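Local coordinates for solute binding protein MsmE (Bacillus subtilis subsp. subtilis str. 168, PDB 4R6H) that binds melibiose, raffinose and stachyose as the solute-binding component of the ABC transporter MelEDC-MsmX, which imports these sugars, at residues D90-G96 / E307-A313; T106-R110 / S130-Y136; G188-F194 / G388-Q392; F228-E233 / P401-S405. All coordinates share one frame; numbering follows the deposited sequence.

Contact 1 (D90-G96 / E307-A313); sequences DLFDTHG and ERYTLAA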
loop_
_atom_site.group_PDB
_atom_site.type_symbol
_atom_site.label_atom_id
_atom_site.label_comp_id
_atom_site.label_asym_id
_atom_site.label_seq_id
_atom_site.Cartn_x
_atom_site.Cartn_y
_atom_site.Cartn_z
ATOM N N ASP A 90 10.722 21.232 -4.941
ATOM C CA ASP A 90 10.760 21.758 -3.562
ATOM C C ASP A 90 10.120 20.766 -2.578
ATOM O O ASP A 90 10.613 20.537 -1.491
ATOM C CB ASP A 90 10.079 23.111 -3.474
ATOM C CG ASP A 90 10.696 24.143 -4.436
ATOM O OD1 ASP A 90 11.947 24.265 -4.439
ATOM O OD2 ASP A 90 9.918 24.751 -5.208
ATOM N N LEU A 91 9.036 20.179 -3.039
ATOM C CA LEU A 91 8.316 19.160 -2.265
ATOM C C LEU A 91 8.065 17.971 -3.181
ATOM O O LEU A 91 7.701 18.152 -4.356
ATOM C CB LEU A 91 6.985 19.708 -1.788
ATOM C CG LEU A 91 7.019 20.740 -0.664
ATOM C CD1 LEU A 91 5.725 21.550 -0.595
ATOM C CD2 LEU A 91 7.307 20.083 0.669
ATOM N N PHE A 92 8.195 16.781 -2.632
ATOM C CA PHE A 92 7.997 15.573 -3.426
ATOM C C PHE A 92 7.439 14.446 -2.557
ATOM O O PHE A 92 7.557 14.427 -1.359
ATOM C CB PHE A 92 9.287 15.169 -4.151
ATOM C CG PHE A 92 10.463 15.017 -3.256
ATOM C CD1 PHE A 92 11.273 16.114 -2.949
ATOM C CD2 PHE A 92 10.753 13.805 -2.675
ATOM C CE1 PHE A 92 12.336 15.959 -2.076
ATOM C CE2 PHE A 92 11.839 13.656 -1.826
ATOM C CZ PHE A 92 12.616 14.737 -1.525
ATOM N N ASP A 93 6.843 13.482 -3.233
ATOM C CA ASP A 93 6.212 12.319 -2.598
ATOM C C ASP A 93 7.220 11.177 -2.525
ATOM O O ASP A 93 7.822 10.766 -3.555
ATOM C CB ASP A 93 5.022 11.969 -3.462
ATOM C CG ASP A 93 4.058 10.923 -2.857
ATOM O OD1 ASP A 93 4.382 10.293 -1.839
ATOM O OD2 ASP A 93 2.963 10.757 -3.499
ATOM N N THR A 94 7.454 10.663 -1.328
ATOM C CA THR A 94 8.364 9.538 -1.193
ATOM C C THR A 94 7.700 8.160 -1.396
ATOM O O THR A 94 8.413 7.177 -1.564
ATOM C CB THR A 94 9.093 9.581 0.159
ATOM O OG1 THR A 94 8.140 9.569 1.219
ATOM C CG2 THR A 94 9.906 10.866 0.274
ATOM N N HIS A 95 6.372 8.106 -1.341
ATOM C CA HIS A 95 5.533 6.941 -1.638
ATOM C C HIS A 95 6.078 5.579 -1.232
ATOM O O HIS A 95 6.103 4.649 -2.046
ATOM C CB HIS A 95 5.130 6.960 -3.123
ATOM C CG HIS A 95 6.260 6.758 -4.094
ATOM N ND1 HIS A 95 6.375 5.614 -4.862
ATOM C CD2 HIS A 95 7.241 7.586 -4.515
ATOM C CE1 HIS A 95 7.422 5.727 -5.655
ATOM N NE2 HIS A 95 7.955 6.920 -5.477
ATOM N N GLY A 96 6.501 5.474 0.015
ATOM C CA GLY A 96 6.982 4.201 0.595
ATOM C C GLY A 96 8.457 3.939 0.511
ATOM O O GLY A 96 8.915 2.887 0.949
ATOM N N GLU A 307 3.446 4.323 4.751
ATOM C CA GLU A 307 3.465 5.433 3.795
ATOM C C GLU A 307 2.572 5.169 2.640
ATOM O O GLU A 307 2.646 4.097 2.035
ATOM C CB GLU A 307 4.831 5.564 3.133
ATOM C CG GLU A 307 5.844 6.372 3.851
ATOM C CD GLU A 307 7.066 6.611 2.989
ATOM O OE1 GLU A 307 8.117 6.000 3.263
ATOM O OE2 GLU A 307 6.973 7.364 2.008
ATOM N N ARG A 308 1.786 6.156 2.257
ATOM C CA ARG A 308 1.089 6.116 1.009
ATOM C C ARG A 308 1.515 7.342 0.196
ATOM O O ARG A 308 2.331 7.234 -0.747
ATOM C CB ARG A 308 -0.433 6.005 1.206
ATOM C CG ARG A 308 -1.254 6.180 -0.043
ATOM C CD ARG A 308 -1.294 4.952 -0.885
ATOM N NE ARG A 308 -2.448 5.027 -1.783
ATOM C CZ ARG A 308 -2.554 4.345 -2.918
ATOM N NH1 ARG A 308 -1.583 3.532 -3.311
ATOM N NH2 ARG A 308 -3.638 4.483 -3.667
ATOM N N TYR A 309 0.952 8.501 0.542
ATOM C CA TYR A 309 1.376 9.773 -0.055
ATOM C C TYR A 309 2.043 10.607 1.001
ATOM O O TYR A 309 1.512 10.799 2.085
ATOM C CB TYR A 309 0.181 10.532 -0.633
ATOM C CG TYR A 309 -0.629 9.766 -1.621
ATOM C CD1 TYR A 309 -0.044 9.111 -2.680
ATOM C CD2 TYR A 309 -1.992 9.689 -1.471
ATOM C CE1 TYR A 309 -0.828 8.443 -3.614
ATOM C CE2 TYR A 309 -2.769 9.017 -2.374
ATOM C CZ TYR A 309 -2.167 8.377 -3.427
ATOM O OH TYR A 309 -2.894 7.672 -4.381
ATOM N N THR A 310 3.203 11.188 0.656
ATOM C CA THR A 310 3.887 12.079 1.568
ATOM C C THR A 310 4.301 13.380 0.897
ATOM O O THR A 310 4.255 13.487 -0.329
ATOM C CB THR A 310 5.163 11.465 2.178
ATOM O OG1 THR A 310 6.168 11.371 1.156
ATOM C CG2 THR A 310 4.913 10.076 2.774
ATOM N N LEU A 311 4.629 14.349 1.728
ATOM C CA LEU A 311 5.280 15.593 1.319
ATOM C C LEU A 311 6.601 15.602 2.063
ATOM O O LEU A 311 6.634 15.773 3.285
ATOM C CB LEU A 311 4.449 16.843 1.698
ATOM C CG LEU A 311 3.252 17.058 0.790
ATOM C CD1 LEU A 311 2.219 17.998 1.401
ATOM C CD2 LEU A 311 3.678 17.607 -0.590
ATOM N N ALA A 312 7.690 15.450 1.312
ATOM C CA ALA A 312 9.048 15.608 1.778
ATOM C C ALA A 312 9.599 16.879 1.147
ATOM O O ALA A 312 9.272 17.203 -0.000
ATOM C CB ALA A 312 9.890 14.419 1.354
ATOM N N ALA A 313 10.378 17.639 1.904
ATOM C CA ALA A 313 10.988 18.877 1.393
ATOM C C ALA A 313 12.406 18.563 1.000
ATOM O O ALA A 313 13.138 17.839 1.683
ATOM C CB ALA A 313 10.954 19.981 2.448
#
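Glu307 reaches across to the loop that follows strand 91-92 and grips it through one carboxylate oxygen. Its CB packs on Gly96 N at 3.5 Å, and CG, anti to the carbonyl carbon (chi1 -86°), carries the extended chain on past the same glycine. CD then lies over Gly96, and OE1 rests near its CA while bonding to Gly98 N. OE2 accepts from Thr94 OG1 (2.6 Å) and from Gly96 N (2.8 Å), the two donors arriving from opposite faces of the carboxylate. Thr94 OG1 in turn accepts from Thr310 OG1 at 2.7 Å, which makes a relay of hydroxyls ending on the acid. Asp93 OD1 takes Thr310 N at 2.9 Å from one side of its plane and His95 N, closing an Asx turn, from the other; its OD2 is held by Thr40. At the strand end of the contact, Phe92 and Ala312 form an antiparallel hydrogen-bonded pair, and Ala312 CB sits over the Phe92 ring, 4.1 Å from its centroid. Strand 91-92 is an outer strand of a three-stranded antiparallel sheet, with 310-313 in the middle and 136-137 on its other side. Helix 320-331 covers the face bearing Leu91, while Phe92 packs on helix 75-84.

Contact 2 (T106-R110 / S130-Y136); sequences TADLR and SGKVYAY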
loop_
_atom_site.group_PDB
_atom_site.type_symbol
_atom_site.label_atom_id
_atom_site.label_comp_id
_atom_site.label_asym_id
_atom_site.label_seq_id
_atom_site.Cartn_x
_atom_site.Cartn_y
_atom_site.Cartn_z
ATOM N N THR A 106 16.163 14.515 1.794
ATOM C CA THR A 106 15.041 15.038 2.577
ATOM C C THR A 106 15.489 15.968 3.685
ATOM O O THR A 106 16.501 15.706 4.383
ATOM C CB THR A 106 14.214 13.920 3.205
ATOM O OG1 THR A 106 15.091 12.944 3.782
ATOM C CG2 THR A 106 13.375 13.223 2.158
ATOM N N ALA A 107 14.747 17.067 3.846
ATOM C CA ALA A 107 14.887 17.914 5.044
ATOM C C ALA A 107 14.308 17.206 6.248
ATOM O O ALA A 107 13.236 16.609 6.173
ATOM C CB ALA A 107 14.172 19.230 4.839
ATOM N N ASP A 108 15.002 17.296 7.375
ATOM C CA ASP A 108 14.533 16.773 8.615
ATOM C C ASP A 108 13.404 17.639 9.135
ATOM O O ASP A 108 13.582 18.845 9.330
ATOM C CB ASP A 108 15.726 16.683 9.572
ATOM C CG ASP A 108 15.424 16.005 10.859
ATOM O OD1 ASP A 108 14.248 15.829 11.241
ATOM O OD2 ASP A 108 16.414 15.669 11.573
ATOM N N LEU A 109 12.214 17.040 9.339
ATOM C CA LEU A 109 11.069 17.771 9.752
ATOM C C LEU A 109 10.803 17.663 11.245
ATOM O O LEU A 109 9.750 18.056 11.696
ATOM C CB LEU A 109 9.848 17.301 8.966
ATOM C CG LEU A 109 9.956 17.362 7.458
ATOM C CD1 LEU A 109 8.634 16.909 6.811
ATOM C CD2 LEU A 109 10.369 18.719 6.938
ATOM N N ARG A 110 11.779 17.190 12.021
ATOM C CA ARG A 110 11.532 16.938 13.454
ATOM C C ARG A 110 11.164 18.159 14.258
ATOM O O ARG A 110 10.534 18.003 15.328
ATOM C CB ARG A 110 12.739 16.256 14.137
ATOM C CG ARG A 110 13.900 17.211 14.457
ATOM C CD ARG A 110 15.033 16.528 15.232
ATOM N NE ARG A 110 15.888 15.718 14.385
ATOM C CZ ARG A 110 16.878 14.936 14.801
ATOM N NH1 ARG A 110 17.157 14.840 16.103
ATOM N NH2 ARG A 110 17.591 14.265 13.912
ATOM N N SER A 130 17.253 7.778 15.711
ATOM C CA SER A 130 18.016 8.989 16.134
ATOM C C SER A 130 17.272 10.339 15.956
ATOM O O SER A 130 17.803 11.402 16.291
ATOM C CB SER A 130 19.430 9.033 15.507
ATOM O OG SER A 130 19.444 9.438 14.151
ATOM N N GLY A 131 16.031 10.287 15.475
ATOM C CA GLY A 131 15.101 11.406 15.609
ATOM C C GLY A 131 14.656 12.095 14.322
ATOM O O GLY A 131 13.751 12.945 14.388
ATOM N N LYS A 132 15.332 11.820 13.212
ATOM C CA LYS A 132 14.948 12.485 11.951
ATOM C C LYS A 132 13.506 12.119 11.572
ATOM O O LYS A 132 13.127 10.960 11.634
ATOM C CB LYS A 132 15.872 12.110 10.811
ATOM C CG LYS A 132 15.428 12.725 9.494
ATOM C CD LYS A 132 16.504 12.679 8.437
ATOM C CE LYS A 132 15.954 13.086 7.088
ATOM N NZ LYS A 132 17.001 13.389 6.090
ATOM N N VAL A 133 12.723 13.110 11.155
ATOM C CA VAL A 133 11.405 12.884 10.539
ATOM C C VAL A 133 11.625 13.186 9.046
ATOM O O VAL A 133 11.999 14.333 8.669
ATOM C CB VAL A 133 10.356 13.792 11.155
ATOM C CG1 VAL A 133 9.006 13.630 10.437
ATOM C CG2 VAL A 133 10.182 13.510 12.643
ATOM N N TYR A 134 11.442 12.182 8.197
ATOM C CA TYR A 134 11.830 12.257 6.781
ATOM C C TYR A 134 10.807 12.963 5.887
ATOM O O TYR A 134 11.147 13.437 4.835
ATOM C CB TYR A 134 12.053 10.843 6.176
ATOM C CG TYR A 134 13.351 10.170 6.614
ATOM C CD1 TYR A 134 13.480 9.669 7.911
ATOM C CD2 TYR A 134 14.445 10.021 5.724
ATOM C CE1 TYR A 134 14.655 9.068 8.328
ATOM C CE2 TYR A 134 15.653 9.421 6.151
ATOM C CZ TYR A 134 15.727 8.939 7.442
ATOM O OH TYR A 134 16.883 8.325 7.889
ATOM N N ALA A 135 9.538 12.894 6.272
ATOM C CA ALA A 135 8.443 13.395 5.401
ATOM C C ALA A 135 7.167 13.496 6.209
ATOM O O ALA A 135 7.038 12.875 7.262
ATOM C CB ALA A 135 8.217 12.453 4.258
ATOM N N TYR A 136 6.234 14.278 5.686
ATOM C CA TYR A 136 4.907 14.466 6.268
ATOM C C TYR A 136 3.950 13.511 5.593
ATOM O O TYR A 136 3.807 13.533 4.356
ATOM C CB TYR A 136 4.437 15.927 6.066
ATOM C CG TYR A 136 2.962 16.095 6.335
ATOM C CD1 TYR A 136 2.444 15.990 7.616
ATOM C CD2 TYR A 136 2.080 16.260 5.279
ATOM C CE1 TYR A 136 1.086 16.091 7.832
ATOM C CE2 TYR A 136 0.725 16.378 5.479
ATOM C CZ TYR A 136 0.235 16.280 6.775
ATOM O OH TYR A 136 -1.133 16.393 6.981
HETATM O O HOH W 1 11.286 16.187 4.262
HETATM O O HOH W 2 19.791 13.132 16.693
#
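With CG anti to the backbone N (chi1 -173°), Asp108 swings its carboxylate across to the backbone of Lys132 and Val133, and Lys132, likewise anti (chi1 176°) and extended to its end, runs obliquely past it to Thr106. There Lys132 NZ donates to Thr106 O at 2.9 Å and to Thr106 OG1 at 3.0 Å. Asp108 OD1 accepts from Val133 N (3.1 Å) and, on the opposite face of its plane, from Arg110 N, which closes an Asx turn. OD2 is gripped side-on by Arg110 NE and NH2 in a salt bridge that holds the guanidinium flat against the peptide after Gly131, whose C lies 3.6 Å above the guanidinium plane. Gly131 has a backbone shape suited to glycine, and a CB there would run into Arg110 NH1. The backbones meet directly where Leu109 N donates to Val133 O at 2.8 Å. Leu109 CB packs on Val133 CG1. One water bridges Ala107 O and Tyr134 O. In the chain the two segments lie before and after helix 123-126, and Tyr136 begins strand 136-137. Ala107 and Tyr136 bond through their backbones to strand 310-313, and Leu109 and Tyr136 both pack on Ile327 of helix 320-331.

Contact 3 (G188-F194 / G388-Q392); sequences GYDKSSF and GTVGQ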
loop_
_atom_site.group_PDB
_atom_site.type_symbol
_atom_site.label_atom_id
_atom_site.label_comp_id
_atom_site.label_asym_id
_atom_site.label_seq_id
_atom_site.Cartn_x
_atom_site.Cartn_y
_atom_site.Cartn_z
ATOM N N GLY A 188 -6.606 -11.786 -12.302
ATOM C CA GLY A 188 -5.322 -12.321 -12.668
ATOM C C GLY A 188 -4.873 -11.875 -14.050
ATOM O O GLY A 188 -3.721 -12.088 -14.417
ATOM N N TYR A 189 -5.749 -11.264 -14.850
ATOM C CA TYR A 189 -5.307 -10.651 -16.093
ATOM C C TYR A 189 -4.191 -9.653 -15.849
ATOM O O TYR A 189 -3.238 -9.486 -16.697
ATOM C CB TYR A 189 -6.485 -9.968 -16.808
ATOM C CG TYR A 189 -6.138 -9.491 -18.188
ATOM C CD1 TYR A 189 -6.311 -10.338 -19.266
ATOM C CD2 TYR A 189 -5.647 -8.227 -18.390
ATOM C CE1 TYR A 189 -5.997 -9.914 -20.547
ATOM C CE2 TYR A 189 -5.329 -7.766 -19.675
ATOM C CZ TYR A 189 -5.498 -8.641 -20.748
ATOM O OH TYR A 189 -5.188 -8.214 -22.037
ATOM N N ASP A 190 -4.270 -8.935 -14.716
ATOM C CA ASP A 190 -3.272 -7.940 -14.303
ATOM C C ASP A 190 -2.318 -8.654 -13.346
ATOM O O ASP A 190 -2.722 -9.104 -12.269
ATOM C CB ASP A 190 -3.935 -6.754 -13.619
ATOM C CG ASP A 190 -2.962 -5.616 -13.266
ATOM O OD1 ASP A 190 -1.725 -5.815 -13.178
ATOM O OD2 ASP A 190 -3.425 -4.465 -13.067
ATOM N N LYS A 191 -1.058 -8.738 -13.740
ATOM C CA LYS A 191 -0.081 -9.455 -12.899
ATOM C C LYS A 191 0.037 -8.856 -11.512
ATOM O O LYS A 191 0.374 -9.593 -10.564
ATOM C CB LYS A 191 1.307 -9.493 -13.578
ATOM C CG LYS A 191 2.006 -8.167 -13.713
ATOM C CD LYS A 191 3.478 -8.317 -14.123
ATOM C CE LYS A 191 3.738 -9.548 -14.982
ATOM N NZ LYS A 191 5.098 -9.567 -15.606
ATOM N N SER A 192 -0.239 -7.571 -11.355
ATOM C CA SER A 192 -0.085 -6.926 -10.047
ATOM C C SER A 192 -1.067 -7.583 -9.036
ATOM O O SER A 192 -0.874 -7.475 -7.811
ATOM C CB SER A 192 -0.295 -5.400 -10.144
ATOM O OG SER A 192 -1.652 -5.141 -10.287
ATOM N N SER A 193 -2.140 -8.213 -9.508
ATOM C CA SER A 193 -3.071 -8.909 -8.591
ATOM C C SER A 193 -2.358 -9.998 -7.820
ATOM O O SER A 193 -2.629 -10.232 -6.630
ATOM C CB SER A 193 -4.252 -9.477 -9.377
ATOM O OG SER A 193 -4.930 -8.382 -10.003
ATOM N N PHE A 194 -1.484 -10.736 -8.496
ATOM C CA PHE A 194 -0.720 -11.770 -7.798
ATOM C C PHE A 194 0.440 -11.193 -7.020
ATOM O O PHE A 194 0.796 -11.677 -5.934
ATOM C CB PHE A 194 -0.219 -12.831 -8.762
ATOM C CG PHE A 194 -1.325 -13.551 -9.477
ATOM C CD1 PHE A 194 -2.177 -14.382 -8.759
ATOM C CD2 PHE A 194 -1.531 -13.404 -10.851
ATOM C CE1 PHE A 194 -3.202 -15.053 -9.397
ATOM C CE2 PHE A 194 -2.549 -14.074 -11.489
ATOM C CZ PHE A 194 -3.397 -14.884 -10.766
ATOM N N GLY A 388 4.627 -10.474 -9.638
ATOM C CA GLY A 388 3.426 -10.553 -10.450
ATOM C C GLY A 388 3.548 -11.590 -11.554
ATOM O O GLY A 388 2.648 -12.425 -11.730
ATOM N N THR A 389 4.698 -11.546 -12.240
ATOM C CA THR A 389 5.080 -12.492 -13.297
ATOM C C THR A 389 4.938 -13.931 -12.840
ATOM O O THR A 389 4.243 -14.735 -13.463
ATOM C CB THR A 389 6.567 -12.289 -13.765
ATOM O OG1 THR A 389 6.687 -11.109 -14.557
ATOM C CG2 THR A 389 7.085 -13.460 -14.526
ATOM N N VAL A 390 5.594 -14.266 -11.745
ATOM C CA VAL A 390 5.635 -15.667 -11.333
ATOM C C VAL A 390 4.251 -16.135 -10.886
ATOM O O VAL A 390 3.851 -17.280 -11.113
ATOM C CB VAL A 390 6.725 -15.982 -10.285
ATOM C CG1 VAL A 390 8.107 -15.653 -10.853
ATOM C CG2 VAL A 390 6.478 -15.319 -8.932
ATOM N N GLY A 391 3.501 -15.236 -10.243
ATOM C CA GLY A 391 2.166 -15.603 -9.854
ATOM C C GLY A 391 1.259 -15.846 -11.035
ATOM O O GLY A 391 0.472 -16.788 -11.045
ATOM N N GLN A 392 1.389 -15.018 -12.081
ATOM C CA GLN A 392 0.590 -15.217 -13.262
ATOM C C GLN A 392 0.988 -16.511 -13.981
ATOM O O GLN A 392 0.127 -17.271 -14.470
ATOM C CB GLN A 392 0.777 -14.014 -14.183
ATOM C CG GLN A 392 -0.406 -13.719 -15.035
ATOM C CD GLN A 392 -0.235 -12.402 -15.753
ATOM O OE1 GLN A 392 0.829 -12.131 -16.350
ATOM N NE2 GLN A 392 -1.261 -11.566 -15.700
#
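The Phe194 ring lies with one face over the backbone of helix 383-395, Gly391 O standing 3.9 Å above the ring plane near its centre, while CD2 comes within 3.6 Å of Gln392 N. Phe186 meets the same ring at a shallow angle. The amide of Gln392 is the second flat group: its NE2 donates almost straight (172°) to Gly188 O at 2.8 Å, and this acceptor lies in the amide plane just as the donor lies in the carbonyl plane. Gln392 CG, turned roughly anti to the backbone N (chi1 -151°), starts an extended chain that carries the amide over to the loop. Cutting Gln392 back to an alanine would probably deprive Gly188 O of this donor and open a gap beside Lys191 CB. Lys191, bending at chi3, runs alongside Thr389. Close approach depends on glycine: a CB on Gly388 would clash with Lys191 O, and one on Gly391 with Phe194 CB. Asp190 OD1 accepts from Ser192 N at 2.9 Å, a capping bond leading into helix 192-206, and its OD2 forms a salt bridge with Lys253. This is close helix packing through glycines, with the capped N-terminal end of helix 192-206 against helix 383-395.

Contact 4 (F228-E233 / P401-S405); sequences FTYLSE and PQDIS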
loop_
_atom_site.group_PDB
_atom_site.type_symbol
_atom_site.label_atom_id
_atom_site.label_comp_id
_atom_site.label_asym_id
_atom_site.label_seq_id
_atom_site.Cartn_x
_atom_site.Cartn_y
_atom_site.Cartn_z
ATOM N N PHE A 228 10.456 -18.955 0.717
ATOM C CA PHE A 228 9.361 -18.239 0.082
ATOM C C PHE A 228 8.389 -19.234 -0.568
ATOM O O PHE A 228 7.264 -18.859 -0.911
ATOM C CB PHE A 228 9.908 -17.299 -0.992
ATOM C CG PHE A 228 9.017 -16.112 -1.311
ATOM C CD1 PHE A 228 9.079 -15.002 -0.511
ATOM C CD2 PHE A 228 8.178 -16.100 -2.433
ATOM C CE1 PHE A 228 8.318 -13.886 -0.796
ATOM C CE2 PHE A 228 7.398 -14.980 -2.706
ATOM C CZ PHE A 228 7.476 -13.887 -1.890
ATOM N N THR A 229 8.807 -20.487 -0.790
ATOM C CA THR A 229 8.007 -21.423 -1.565
ATOM C C THR A 229 6.616 -21.665 -1.016
ATOM O O THR A 229 5.655 -21.905 -1.778
ATOM C CB THR A 229 8.767 -22.788 -1.691
ATOM O OG1 THR A 229 10.086 -22.528 -2.199
ATOM C CG2 THR A 229 8.069 -23.761 -2.565
ATOM N N TYR A 230 6.555 -21.597 0.307
ATOM C CA TYR A 230 5.249 -21.695 0.988
ATOM C C TYR A 230 4.134 -20.871 0.344
ATOM O O TYR A 230 3.028 -21.372 0.119
ATOM C CB TYR A 230 5.420 -21.287 2.451
ATOM C CG TYR A 230 4.152 -21.225 3.242
ATOM C CD1 TYR A 230 3.601 -22.354 3.801
ATOM C CD2 TYR A 230 3.505 -20.006 3.481
ATOM C CE1 TYR A 230 2.435 -22.295 4.572
ATOM C CE2 TYR A 230 2.336 -19.964 4.242
ATOM C CZ TYR A 230 1.823 -21.079 4.785
ATOM O OH TYR A 230 0.656 -20.987 5.514
ATOM N N LEU A 231 4.448 -19.623 -0.012
ATOM C CA LEU A 231 3.392 -18.803 -0.608
ATOM C C LEU A 231 2.922 -19.266 -1.984
ATOM O O LEU A 231 1.736 -19.137 -2.352
ATOM C CB LEU A 231 3.818 -17.331 -0.685
ATOM C CG LEU A 231 4.107 -16.694 0.679
ATOM C CD1 LEU A 231 4.694 -15.316 0.465
ATOM C CD2 LEU A 231 2.878 -16.680 1.539
ATOM N N SER A 232 3.850 -19.836 -2.743
ATOM C CA SER A 232 3.465 -20.394 -4.021
ATOM C C SER A 232 2.633 -21.704 -3.872
ATOM O O SER A 232 1.702 -21.957 -4.653
ATOM C CB SER A 232 4.704 -20.663 -4.865
ATOM O OG SER A 232 5.301 -19.420 -5.286
ATOM N N GLU A 233 3.014 -22.493 -2.873
ATOM C CA GLU A 233 2.255 -23.704 -2.551
ATOM C C GLU A 233 0.822 -23.372 -2.147
ATOM O O GLU A 233 -0.121 -24.013 -2.627
ATOM C CB GLU A 233 2.960 -24.546 -1.506
ATOM C CG GLU A 233 4.173 -25.239 -2.113
ATOM C CD GLU A 233 5.058 -25.831 -1.080
ATOM O OE1 GLU A 233 5.321 -25.162 -0.074
ATOM O OE2 GLU A 233 5.467 -26.971 -1.275
ATOM N N PRO A 401 5.483 -24.442 -8.100
ATOM C CA PRO A 401 6.019 -23.709 -6.953
ATOM C C PRO A 401 7.521 -23.808 -6.713
ATOM O O PRO A 401 8.154 -22.795 -6.416
ATOM C CB PRO A 401 5.247 -24.322 -5.778
ATOM C CG PRO A 401 3.950 -24.687 -6.367
ATOM C CD PRO A 401 4.270 -25.208 -7.740
ATOM N N GLN A 402 8.089 -25.024 -6.806
ATOM C CA GLN A 402 9.543 -25.152 -6.569
ATOM C C GLN A 402 10.395 -24.362 -7.578
ATOM O O GLN A 402 11.399 -23.722 -7.224
ATOM C CB GLN A 402 9.967 -26.635 -6.554
ATOM C CG GLN A 402 9.272 -27.494 -5.488
ATOM C CD GLN A 402 9.481 -27.025 -4.039
ATOM O OE1 GLN A 402 10.489 -26.419 -3.725
ATOM N NE2 GLN A 402 8.500 -27.282 -3.167
ATOM N N ASP A 403 9.960 -24.343 -8.834
ATOM C CA ASP A 403 10.683 -23.604 -9.857
ATOM C C ASP A 403 10.559 -22.083 -9.716
ATOM O O ASP A 403 11.460 -21.326 -10.070
ATOM C CB ASP A 403 10.221 -24.076 -11.238
ATOM C CG ASP A 403 10.491 -25.575 -11.438
ATOM O OD1 ASP A 403 11.578 -26.040 -11.017
ATOM O OD2 ASP A 403 9.624 -26.288 -11.971
ATOM N N ILE A 404 9.445 -21.622 -9.163
ATOM C CA ILE A 404 9.262 -20.183 -8.899
ATOM C C ILE A 404 10.290 -19.620 -7.915
ATOM O O ILE A 404 10.841 -18.545 -8.103
ATOM C CB ILE A 404 7.812 -19.916 -8.428
ATOM C CG1 ILE A 404 6.890 -20.118 -9.628
ATOM C CG2 ILE A 404 7.664 -18.517 -7.846
ATOM C CD1 ILE A 404 5.430 -20.212 -9.294
ATOM N N SER A 405 10.555 -20.333 -6.832
ATOM C CA SER A 405 11.503 -19.834 -5.858
ATOM C C SER A 405 12.891 -19.733 -6.463
ATOM O O SER A 405 13.635 -18.828 -6.149
ATOM C CB SER A 405 11.493 -20.701 -4.604
ATOM O OG SER A 405 10.231 -20.519 -3.974
HETATM O O HOH W 3 7.551 -18.912 -4.020
HETATM O O HOH W 4 11.578 -24.642 -2.093
HETATM O O HOH W 5 5.937 -28.221 -4.464
#
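This is a helix-helix contact of mostly small side chains and bridging waters, formed where the first turns of helices 229-240 and 401-420 meet. The two short axes approach to 8.6 Å and run closer to antiparallel than to perpendicular, with 144° between their directions. Thr229 and Ser405 join hydroxyl to hydroxyl, OG1 to OG at 2.7 Å. Thr229 OG1 stands anti to the carbonyl carbon (chi1 -53°), which turns CG2 toward the amide of Gln402, 3.6 Å from its NE2. A water that receives or gives a proton at Thr229 OG1 also donates to Gln402 OE1, while a second links Ser232 OG with Ser405 OG. A valine in place of Thr229 would probably leave Ser405 OG without its hydroxyl mate and cut the water link to Gln402. At the other end, Pro401 CB packs against both Ser232 CB (3.8 Å) and Glu233 CG (3.9 Å), and Ile404 CG2 rests 3.6 Å from Ser232 OG, which is hydrogen-bonded to Tyr198 OH. Glu233 OE2 stays 3.6 Å from Gln402 NE2, the carboxylate and amide planes 86° apart; a third water accepts from that NE2 and bonds weakly to OE2. Helix 383-395 borders the junction, Leu394 touching both Ser232 and Ile404, and helix 192-206 packs on Phe228 and Leu231.

How the contacts relate
From the N terminus, residues 90-96 come first and pair with 307-313, so contact 1 closes a loop of 210 residues. Contact 2 opens and closes early within that loop, and the two touch: Ala313 O and Leu311 O probably bond to Ala107 N and Tyr136 N, joining them around one small sheet. Contacts 3 and 4 start inside the loop of contact 1 but end beyond it, so both cross contact 1, and they also cross each other. They meet where Val390 packs on Ile404, on consecutive helices 383-395 and 401-420. These C-terminal helices are thereby tied to 192-206 and 229-240, across the chain's centre from contact 1.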